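Local structure of NADPH Quinone Oxidoreductase (Streptococcus mutans, 4F8Y) at residues Val6-Asn11 and Pro89-Gly94; Glu41-Val46 and Asp97-Ala102; Thr126-Pro131 and Glu162-Glu167. The protein probably catalyses the FAD-dependent two-electron reduction of quinones such as menadione by NADPH, as a dimer with a flavodoxin-like fold. One frame throughout, in Å; residues are numbered along the deposited sequence.

Contact 1 (Val6-Asn11 and Pro89-Gly94); sequences VYTHPN and PAILKG. With FAD (flavin-adenine dinucleotide), chain E.
T8 turns both branches of its side chain to P89 and the first turn of helix 90-99. Its methyl CG2 stands anti to the backbone N and drops between P89 and I91, 3.6 Å from P89 CG and 3.7 Å from I91 CG2. Against the proline ring the threonine lies aslant, whereas it and I91 run past each other in opposite directions. The hydroxyl branch faces L92: the two side chains cross at about a right angle, and T8 OG1 rests 3.6 Å from L92 CB. L92 CD1 reaches on to V6 CG1 at 4.0 Å, an apolar touch at the end of the strand. Beta-branched V6 and T8 suit this place: their short branches sit close to the backbone. P89 holds the N-cap position, right before helix 90-99, and its puckered ring sets CB and CG against T8 CG2.

One residue further on, H9 turns away to the flavin-adenine dinucleotide. N11 N bonds to its ND1 in the ring plane, which leaves NE2 to donate to phosphate oxygen O2P (2.6 Å). The strand 2-7 pairs with 32-37 and 76-82; F81 of the latter touches both T8 and L92, and helix 15-26 packs on Y7 and H9.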
# COMPACT_ATOMS: atom_id res chain seq x y z
N VAL A 6 2.67 5.50 14.84
CA VAL A 6 1.66 5.64 13.80
C VAL A 6 0.79 4.38 13.79
O VAL A 6 1.27 3.28 13.49
CB VAL A 6 2.29 5.89 12.41
CG1 VAL A 6 1.20 6.17 11.38
CG2 VAL A 6 3.26 7.04 12.47
N TYR A 7 -0.48 4.54 14.14
CA TYR A 7 -1.39 3.42 14.36
C TYR A 7 -2.51 3.37 13.30
O TYR A 7 -3.14 4.39 12.98
CB TYR A 7 -1.96 3.48 15.79
CG TYR A 7 -3.23 2.69 16.03
CD1 TYR A 7 -3.18 1.34 16.34
CD2 TYR A 7 -4.48 3.30 15.95
CE1 TYR A 7 -4.34 0.61 16.57
CE2 TYR A 7 -5.64 2.58 16.17
CZ TYR A 7 -5.57 1.24 16.48
OH TYR A 7 -6.72 0.52 16.70
N THR A 8 -2.76 2.18 12.78
CA THR A 8 -3.64 2.01 11.64
C THR A 8 -4.61 0.86 11.86
O THR A 8 -4.25 -0.31 11.68
CB THR A 8 -2.83 1.75 10.34
OG1 THR A 8 -1.89 2.82 10.13
CG2 THR A 8 -3.75 1.65 9.12
N HIS A 9 -5.83 1.18 12.26
CA HIS A 9 -6.90 0.20 12.28
C HIS A 9 -8.24 0.89 12.44
O HIS A 9 -8.37 1.79 13.25
CB HIS A 9 -6.70 -0.83 13.38
CG HIS A 9 -7.38 -2.14 13.10
ND1 HIS A 9 -8.75 -2.29 13.13
CD2 HIS A 9 -6.87 -3.34 12.74
CE1 HIS A 9 -9.06 -3.54 12.81
NE2 HIS A 9 -7.94 -4.20 12.58
N PRO A 10 -9.24 0.47 11.65
CA PRO A 10 -10.53 1.17 11.70
C PRO A 10 -11.34 0.83 12.95
O PRO A 10 -12.29 1.56 13.26
CB PRO A 10 -11.24 0.64 10.44
CG PRO A 10 -10.62 -0.68 10.19
CD PRO A 10 -9.17 -0.46 10.51
N ASN A 11 -10.96 -0.23 13.66
CA ASN A 11 -11.72 -0.75 14.80
C ASN A 11 -11.07 -0.46 16.15
O ASN A 11 -10.05 -1.06 16.50
CB ASN A 11 -11.93 -2.26 14.64
CG ASN A 11 -12.93 -2.83 15.62
OD1 ASN A 11 -13.66 -2.09 16.30
ND2 ASN A 11 -12.99 -4.15 15.70
N PRO A 89 -2.42 -1.08 4.94
CA PRO A 89 -3.76 -0.58 4.62
C PRO A 89 -3.66 0.69 3.78
O PRO A 89 -2.71 1.45 3.95
CB PRO A 89 -4.36 -0.27 6.00
CG PRO A 89 -3.68 -1.21 6.92
CD PRO A 89 -2.27 -1.38 6.38
N ALA A 90 -4.61 0.90 2.88
CA ALA A 90 -4.59 2.05 1.99
C ALA A 90 -4.29 3.37 2.70
O ALA A 90 -3.52 4.19 2.18
CB ALA A 90 -5.90 2.15 1.22
N ILE A 91 -4.89 3.59 3.88
CA ILE A 91 -4.75 4.87 4.59
C ILE A 91 -3.32 5.11 5.09
O ILE A 91 -2.85 6.25 5.12
CB ILE A 91 -5.74 5.01 5.77
CG1 ILE A 91 -5.88 6.48 6.20
CG2 ILE A 91 -5.31 4.14 6.94
CD1 ILE A 91 -7.02 6.74 7.18
N LEU A 92 -2.63 4.04 5.47
CA LEU A 92 -1.23 4.14 5.88
C LEU A 92 -0.31 4.25 4.65
O LEU A 92 0.69 4.99 4.70
CB LEU A 92 -0.79 2.96 6.75
CG LEU A 92 0.71 2.94 7.08
CD1 LEU A 92 1.08 4.06 8.04
CD2 LEU A 92 1.16 1.59 7.62
N LYS A 93 -0.63 3.52 3.58
CA LYS A 93 0.11 3.65 2.32
C LYS A 93 0.07 5.10 1.81
O LYS A 93 1.07 5.62 1.32
CB LYS A 93 -0.43 2.68 1.27
CG LYS A 93 0.21 2.80 -0.11
CD LYS A 93 1.73 2.85 -0.04
CE LYS A 93 2.36 2.61 -1.40
NZ LYS A 93 2.00 3.65 -2.40
N GLY A 94 -1.08 5.75 1.95
CA GLY A 94 -1.21 7.15 1.60
C GLY A 94 -0.49 8.07 2.57
O GLY A 94 -0.08 9.18 2.18
PA FAD E . -9.40 -8.56 15.09
O1A FAD E . -10.52 -9.14 14.02
O2A FAD E . -9.82 -7.25 15.58
O5B FAD E . -9.23 -9.61 16.33
C5B FAD E . -8.64 -10.86 16.07
C4B FAD E . -8.75 -11.83 17.23
O4B FAD E . -8.10 -11.42 18.48
C3B FAD E . -10.22 -12.16 17.71
O3B FAD E . -10.63 -13.49 17.82
C2B FAD E . -10.39 -11.24 18.91
O2B FAD E . -11.53 -11.42 19.71
C1B FAD E . -9.04 -11.40 19.51
N9A FAD E . -8.69 -10.41 20.53
C8A FAD E . -9.04 -9.13 20.59
N7A FAD E . -8.46 -8.58 21.72
C5A FAD E . -7.73 -9.56 22.35
C6A FAD E . -6.97 -9.57 23.49
N6A FAD E . -6.82 -8.35 24.27
N1A FAD E . -6.36 -10.69 23.88
C2A FAD E . -6.49 -11.83 23.16
N3A FAD E . -7.25 -11.83 22.03
C4A FAD E . -7.86 -10.69 21.63
N1 FAD E . -3.84 -11.67 6.39
C2 FAD E . -2.98 -12.66 5.59
O2 FAD E . -2.00 -13.33 6.32
N3 FAD E . -2.45 -12.01 4.29
C4 FAD E . -3.37 -11.05 3.41
O4 FAD E . -2.64 -10.23 2.55
C4X FAD E . -4.41 -10.27 4.23
N5 FAD E . -5.32 -9.31 3.60
C5X FAD E . -6.45 -8.76 4.31
C6 FAD E . -7.22 -7.76 3.65
C7 FAD E . -8.29 -7.21 4.29
C7M FAD E . -9.10 -6.13 3.58
C8 FAD E . -8.61 -7.61 5.54
C8M FAD E . -9.81 -6.98 6.26
C9 FAD E . -7.87 -8.57 6.17
C9A FAD E . -6.77 -9.15 5.52
N10 FAD E . -6.00 -10.16 6.22
C10 FAD E . -4.82 -10.79 5.63
C1' FAD E . -6.27 -10.43 7.62
C2' FAD E . -5.66 -9.48 8.64
O2' FAD E . -4.27 -9.30 8.57
C3' FAD E . -6.17 -9.75 10.04
O3' FAD E . -7.56 -9.71 10.14
C4' FAD E . -5.49 -8.84 11.04
O4' FAD E . -4.11 -8.73 10.89
C5' FAD E . -5.86 -9.14 12.48
O5' FAD E . -5.69 -8.03 13.30
P FAD E . -7.08 -7.29 13.76
O1P FAD E . -6.71 -6.11 14.84
O2P FAD E . -7.77 -6.75 12.58
O3P FAD E . -7.93 -8.57 14.37

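Contact 2 (Glu41-Val46 and Asp97-Ala102); sequences EHFDPV and DRVFVA
The guanidinium of R98 has the carbonyl oxygen of V46 over one face and the carbonyl of D44 at its edge. There NH1 donates to D44 O at 2.6 Å, with an N-H...O angle of 149°; the oxygen stays near the guanidinium plane, while the donor is tilted out of the carbonyl plane of D44. The D44 carboxylate stands almost perpendicular to the guanidinium, the planes 82° apart, and its OD2 makes only a long salt bridge to NH1 (3.9 Å). The ring of F43 meets V99 obliquely, CZ lying 4.3 Å from CG2, and Y67 packs edge-to-face with the same ring.

A bend at chi3 of R98 (63°) turns its tip back to the loop, with R98 CD 3.7 Å from V46 O. Arginine suits this place because its aliphatic part can pack on the backbone while its planar head still reaches a carbonyl. D44 meanwhile shapes the loop itself: its OD1 accepts from V46 N, forming an Asx turn around P45. The contact thus ties the long connection after strand 32-37 of the flavodoxin-like fold to the last turn of helix 90-99. E63 gives R98 NH2 a second acidic partner.

A water donates to both P45 O and D97 OD2, each at 2.7 Å, and so bridges the loop backbone to the helix. V46 packs on Y39 of the second subunit, and D97 on its W85.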
# COMPACT_ATOMS: atom_id res chain seq x y z
N GLU A 41 -7.90 10.45 12.89
CA GLU A 41 -7.54 11.73 12.28
C GLU A 41 -8.32 11.99 11.00
O GLU A 41 -8.27 13.09 10.45
CB GLU A 41 -6.04 11.79 11.98
CG GLU A 41 -5.17 11.83 13.23
CD GLU A 41 -4.77 13.23 13.62
OE1 GLU A 41 -3.99 13.84 12.87
OE2 GLU A 41 -5.22 13.73 14.68
N HIS A 42 -9.05 10.97 10.54
CA HIS A 42 -9.73 11.01 9.24
C HIS A 42 -8.72 11.35 8.14
O HIS A 42 -9.02 12.12 7.22
CB HIS A 42 -10.87 12.03 9.22
CG HIS A 42 -11.56 12.21 10.54
ND1 HIS A 42 -12.33 11.23 11.13
CD2 HIS A 42 -11.62 13.28 11.38
CE1 HIS A 42 -12.81 11.67 12.27
NE2 HIS A 42 -12.40 12.91 12.45
N PHE A 43 -7.52 10.79 8.26
CA PHE A 43 -6.44 11.06 7.31
C PHE A 43 -6.87 10.76 5.88
O PHE A 43 -7.42 9.69 5.58
CB PHE A 43 -5.18 10.27 7.67
CG PHE A 43 -3.98 10.65 6.86
CD1 PHE A 43 -3.28 11.80 7.14
CD2 PHE A 43 -3.54 9.84 5.82
CE1 PHE A 43 -2.16 12.16 6.39
CE2 PHE A 43 -2.43 10.19 5.07
CZ PHE A 43 -1.74 11.35 5.35
N ASP A 44 -6.63 11.74 5.00
CA ASP A 44 -6.87 11.61 3.57
C ASP A 44 -5.60 11.08 2.90
O ASP A 44 -4.63 11.83 2.72
CB ASP A 44 -7.27 12.98 3.00
CG ASP A 44 -7.65 12.93 1.53
OD1 ASP A 44 -7.56 11.86 0.90
OD2 ASP A 44 -8.05 13.99 1.00
N PRO A 45 -5.60 9.79 2.51
CA PRO A 45 -4.41 9.14 1.97
C PRO A 45 -4.21 9.37 0.47
O PRO A 45 -3.28 8.79 -0.10
CB PRO A 45 -4.68 7.66 2.22
CG PRO A 45 -6.16 7.53 2.12
CD PRO A 45 -6.74 8.85 2.58
N VAL A 46 -5.04 10.20 -0.17
CA VAL A 46 -4.98 10.39 -1.63
C VAL A 46 -4.04 11.53 -2.06
O VAL A 46 -4.39 12.70 -1.97
CB VAL A 46 -6.39 10.58 -2.26
CG1 VAL A 46 -6.29 10.68 -3.77
CG2 VAL A 46 -7.31 9.44 -1.87
N ASP A 97 2.89 8.02 0.96
CA ASP A 97 2.79 8.75 -0.30
C ASP A 97 2.78 10.26 -0.08
O ASP A 97 3.48 11.00 -0.77
CB ASP A 97 1.51 8.39 -1.06
CG ASP A 97 1.49 6.97 -1.58
OD1 ASP A 97 2.55 6.30 -1.57
OD2 ASP A 97 0.40 6.54 -1.99
N ARG A 98 1.96 10.73 0.86
CA ARG A 98 1.74 12.16 0.99
C ARG A 98 2.75 12.87 1.90
O ARG A 98 3.08 14.03 1.66
CB ARG A 98 0.32 12.44 1.47
CG ARG A 98 -0.74 11.95 0.53
CD ARG A 98 -2.06 12.52 0.96
NE ARG A 98 -2.06 13.98 0.86
CZ ARG A 98 -3.09 14.73 1.22
NH1 ARG A 98 -4.19 14.17 1.70
NH2 ARG A 98 -3.02 16.05 1.10
N VAL A 99 3.24 12.16 2.91
CA VAL A 99 4.16 12.74 3.90
C VAL A 99 5.65 12.51 3.58
O VAL A 99 6.47 13.43 3.68
CB VAL A 99 3.84 12.21 5.32
CG1 VAL A 99 4.81 12.77 6.34
CG2 VAL A 99 2.40 12.53 5.68
N PHE A 100 6.01 11.28 3.21
CA PHE A 100 7.40 10.97 2.89
C PHE A 100 7.71 11.39 1.45
O PHE A 100 7.93 10.54 0.59
CB PHE A 100 7.68 9.48 3.12
CG PHE A 100 7.70 9.10 4.58
CD1 PHE A 100 6.58 9.30 5.38
CD2 PHE A 100 8.84 8.54 5.15
CE1 PHE A 100 6.59 8.96 6.72
CE2 PHE A 100 8.86 8.19 6.50
CZ PHE A 100 7.73 8.40 7.28
N VAL A 101 7.74 12.69 1.21
CA VAL A 101 7.85 13.22 -0.15
C VAL A 101 9.26 13.72 -0.49
O VAL A 101 10.07 13.95 0.40
CB VAL A 101 6.82 14.35 -0.41
CG1 VAL A 101 5.39 13.80 -0.38
CG2 VAL A 101 6.98 15.46 0.61
N ALA A 102 9.55 13.87 -1.77
CA ALA A 102 10.85 14.40 -2.19
C ALA A 102 11.03 15.79 -1.62
O ALA A 102 10.12 16.61 -1.66
CB ALA A 102 10.96 14.41 -3.70
O HOH W 1 -1.65 8.27 -2.15

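Contact 3 (Thr126-Pro131 and Glu162-Glu167); sequences TTHNTP and ELTSIE. With FAD (flavin-adenine dinucleotide), chain E; VK3 (menadione), chain H.
H128 takes a chi1 of 60°, which places its ring between its own backbone N and carbonyl carbon and brings it alongside T164. The CE1 atom lies 3.5 Å from T164 CG2, and T164 CA sits over one face toward the rim. T130 N donates to ND1 in the ring plane, fixing the ring's rotation. N129 has CG anti to its carbonyl carbon (chi1 -77°), from where the amide crosses E167 aslant. Its OD1 accepts a secure bond from E167 N at 3.0 Å, nearly straight on to the C=O; that from ND2 to E167 OE1 is modelled at a doubtful 2.5 Å. An amide suits this site because its oxygen can accept a backbone N-H.

The backbones run parallel. L163 N donates to T126 O, H128 N to L163 O, and I166 N to H128 O, carrying the pairing past the strand ends. A water joins T126 OG1 to E162 OE1.

These carboxyl ends of the strands hold the flavin-adenine dinucleotide. N129 N (2.7 Å) and T130 OG1 (2.5 Å) both donate to its O2, a pair that would probably favour negative charge on the reduced flavin. T127 OG1 bonds to O4', and E167 OE2 takes a bond from O3' that is modelled doubtfully short. Menadione lies beside N129. Strands 120-127 and 155-163 belong to a beta-alpha-beta unit through helix 143-150; I19 of helix 15-26 and L177 of helix 171-186 pack against L163.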
# COMPACT_ATOMS: atom_id res chain seq x y z
N THR A 126 3.37 -5.88 12.92
CA THR A 126 2.38 -6.38 11.97
C THR A 126 1.56 -7.53 12.55
O THR A 126 2.03 -8.29 13.40
CB THR A 126 3.04 -6.86 10.65
OG1 THR A 126 4.34 -7.40 10.93
CG2 THR A 126 3.19 -5.73 9.66
N THR A 127 0.32 -7.64 12.07
CA THR A 127 -0.52 -8.79 12.34
C THR A 127 -0.99 -9.38 10.99
O THR A 127 -1.22 -8.65 10.03
CB THR A 127 -1.72 -8.41 13.25
OG1 THR A 127 -2.49 -7.36 12.65
CG2 THR A 127 -1.22 -7.94 14.60
N HIS A 128 -1.11 -10.70 10.91
CA HIS A 128 -1.68 -11.35 9.72
C HIS A 128 -1.97 -12.84 9.97
O HIS A 128 -1.65 -13.36 11.04
CB HIS A 128 -0.78 -11.16 8.50
CG HIS A 128 0.60 -11.72 8.66
ND1 HIS A 128 0.89 -13.06 8.50
CD2 HIS A 128 1.77 -11.12 8.97
CE1 HIS A 128 2.18 -13.26 8.71
NE2 HIS A 128 2.74 -12.10 9.00
N ASN A 129 -2.58 -13.51 8.99
CA ASN A 129 -3.01 -14.91 9.13
C ASN A 129 -2.11 -15.94 8.44
O ASN A 129 -2.46 -17.12 8.39
CB ASN A 129 -4.42 -15.07 8.59
CG ASN A 129 -5.46 -14.56 9.53
OD1 ASN A 129 -5.31 -14.69 10.75
ND2 ASN A 129 -6.51 -13.97 8.99
N THR A 130 -0.98 -15.50 7.92
CA THR A 130 -0.05 -16.35 7.17
C THR A 130 0.99 -16.97 8.11
O THR A 130 1.45 -16.31 9.04
CB THR A 130 0.65 -15.55 6.04
OG1 THR A 130 -0.35 -14.89 5.24
CG2 THR A 130 1.48 -16.44 5.14
N PRO A 131 1.35 -18.26 7.87
CA PRO A 131 2.39 -18.94 8.65
C PRO A 131 3.75 -18.24 8.59
O PRO A 131 4.11 -17.68 7.57
CB PRO A 131 2.48 -20.32 7.98
CG PRO A 131 1.12 -20.54 7.42
CD PRO A 131 0.63 -19.18 6.97
N GLU A 162 6.59 -9.49 13.50
CA GLU A 162 5.43 -10.09 12.85
C GLU A 162 4.69 -11.03 13.79
O GLU A 162 5.26 -12.00 14.28
CB GLU A 162 5.87 -10.83 11.58
CG GLU A 162 6.97 -10.11 10.84
CD GLU A 162 7.55 -10.91 9.71
OE1 GLU A 162 6.80 -11.22 8.76
OE2 GLU A 162 8.76 -11.21 9.75
N LEU A 163 3.42 -10.73 14.04
CA LEU A 163 2.55 -11.59 14.83
C LEU A 163 1.70 -12.41 13.85
O LEU A 163 0.70 -11.93 13.31
CB LEU A 163 1.67 -10.76 15.78
CG LEU A 163 2.37 -9.67 16.62
CD1 LEU A 163 1.43 -9.07 17.65
CD2 LEU A 163 3.63 -10.20 17.27
N THR A 164 2.13 -13.66 13.64
CA THR A 164 1.61 -14.50 12.57
C THR A 164 0.44 -15.40 13.01
O THR A 164 0.11 -15.46 14.20
CB THR A 164 2.75 -15.35 11.95
OG1 THR A 164 3.22 -16.31 12.90
CG2 THR A 164 3.92 -14.46 11.52
N SER A 165 -0.18 -16.08 12.04
CA SER A 165 -1.35 -16.92 12.29
C SER A 165 -2.18 -16.30 13.41
O SER A 165 -2.54 -16.98 14.38
CB SER A 165 -0.93 -18.34 12.65
OG SER A 165 -0.01 -18.85 11.71
N ILE A 166 -2.46 -15.01 13.26
CA ILE A 166 -2.95 -14.19 14.36
C ILE A 166 -4.38 -14.54 14.72
O ILE A 166 -4.77 -14.49 15.89
CB ILE A 166 -2.81 -12.67 14.05
CG1 ILE A 166 -2.80 -11.87 15.36
CG2 ILE A 166 -3.91 -12.18 13.12
CD1 ILE A 166 -1.85 -12.41 16.39
N GLU A 167 -5.17 -14.92 13.71
CA GLU A 167 -6.56 -15.27 13.94
C GLU A 167 -6.70 -16.78 14.10
O GLU A 167 -7.69 -17.25 14.66
CB GLU A 167 -7.45 -14.74 12.81
CG GLU A 167 -7.48 -13.20 12.71
CD GLU A 167 -8.20 -12.69 11.48
OE1 GLU A 167 -8.39 -13.48 10.52
OE2 GLU A 167 -8.59 -11.51 11.45
PA FAD E . -9.40 -8.56 15.09
O1A FAD E . -10.52 -9.14 14.02
O2A FAD E . -9.82 -7.25 15.58
O5B FAD E . -9.23 -9.61 16.33
C5B FAD E . -8.64 -10.86 16.07
C4B FAD E . -8.75 -11.83 17.23
O4B FAD E . -8.10 -11.42 18.48
C3B FAD E . -10.22 -12.16 17.71
O3B FAD E . -10.63 -13.49 17.82
C2B FAD E . -10.39 -11.24 18.91
O2B FAD E . -11.53 -11.42 19.71
C1B FAD E . -9.04 -11.40 19.51
N9A FAD E . -8.69 -10.41 20.53
C8A FAD E . -9.04 -9.13 20.59
N7A FAD E . -8.46 -8.58 21.72
C5A FAD E . -7.73 -9.56 22.35
C6A FAD E . -6.97 -9.57 23.49
N6A FAD E . -6.82 -8.35 24.27
N1A FAD E . -6.36 -10.69 23.88
C2A FAD E . -6.49 -11.83 23.16
N3A FAD E . -7.25 -11.83 22.03
C4A FAD E . -7.86 -10.69 21.63
N1 FAD E . -3.84 -11.67 6.39
C2 FAD E . -2.98 -12.66 5.59
O2 FAD E . -2.00 -13.33 6.32
N3 FAD E . -2.45 -12.01 4.29
C4 FAD E . -3.37 -11.05 3.41
O4 FAD E . -2.64 -10.23 2.55
C4X FAD E . -4.41 -10.27 4.23
N5 FAD E . -5.32 -9.31 3.60
C5X FAD E . -6.45 -8.76 4.31
C6 FAD E . -7.22 -7.76 3.65
C7 FAD E . -8.29 -7.21 4.29
C7M FAD E . -9.10 -6.13 3.58
C8 FAD E . -8.61 -7.61 5.54
C8M FAD E . -9.81 -6.98 6.26
C9 FAD E . -7.87 -8.57 6.17
C9A FAD E . -6.77 -9.15 5.52
N10 FAD E . -6.00 -10.16 6.22
C10 FAD E . -4.82 -10.79 5.63
C1' FAD E . -6.27 -10.43 7.62
C2' FAD E . -5.66 -9.48 8.64
O2' FAD E . -4.27 -9.30 8.57
C3' FAD E . -6.17 -9.75 10.04
O3' FAD E . -7.56 -9.71 10.14
C4' FAD E . -5.49 -8.84 11.04
O4' FAD E . -4.11 -8.73 10.89
C5' FAD E . -5.86 -9.14 12.48
O5' FAD E . -5.69 -8.03 13.30
P FAD E . -7.08 -7.29 13.76
O1P FAD E . -6.71 -6.11 14.84
O2P FAD E . -7.77 -6.75 12.58
O3P FAD E . -7.93 -8.57 14.37
C1K VK3 H . -6.94 -12.09 2.32
O1K VK3 H . -7.93 -11.14 2.03
C2K VK3 H . -5.90 -12.40 1.31
C3K VK3 H . -4.93 -13.35 1.58
C4K VK3 H . -4.93 -14.01 2.84
O4K VK3 H . -3.94 -14.98 3.09
C5K VK3 H . -5.94 -13.70 3.82
C6K VK3 H . -5.96 -14.35 5.08
C7K VK3 H . -6.93 -14.05 6.01
C8K VK3 H . -7.97 -13.03 5.70
C9K VK3 H . -7.94 -12.41 4.49
C10 VK3 H . -6.95 -12.72 3.53
C11 VK3 H . -3.86 -13.70 0.54
O HOH W 2 4.40 -9.27 8.54

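How the contacts relate
Contacts 1 and 2 share helix 90-99 and touch directly: I91 CD1 lies 3.4 Å from F43 O, and G94 CA 3.6 Å from P45 CB. Their centres are 11 Å apart, and both reach the second subunit, so they link the central sheet to the dimer interface. Contact 3 joins the outermost strand 155-163 to its neighbour 120-127, its centre about 17 Å from that of contact 1 (nearest atoms about 6 Å) and 26 Å from that of contact 2. One flavin-adenine dinucleotide connects contacts 1 and 3: H9 holds its phosphate while 126-131 and 162-167 hold ribityl and flavin. D97 of contact 2 touches a different copy; the R98 side chain is about 8 Å from a bound copy.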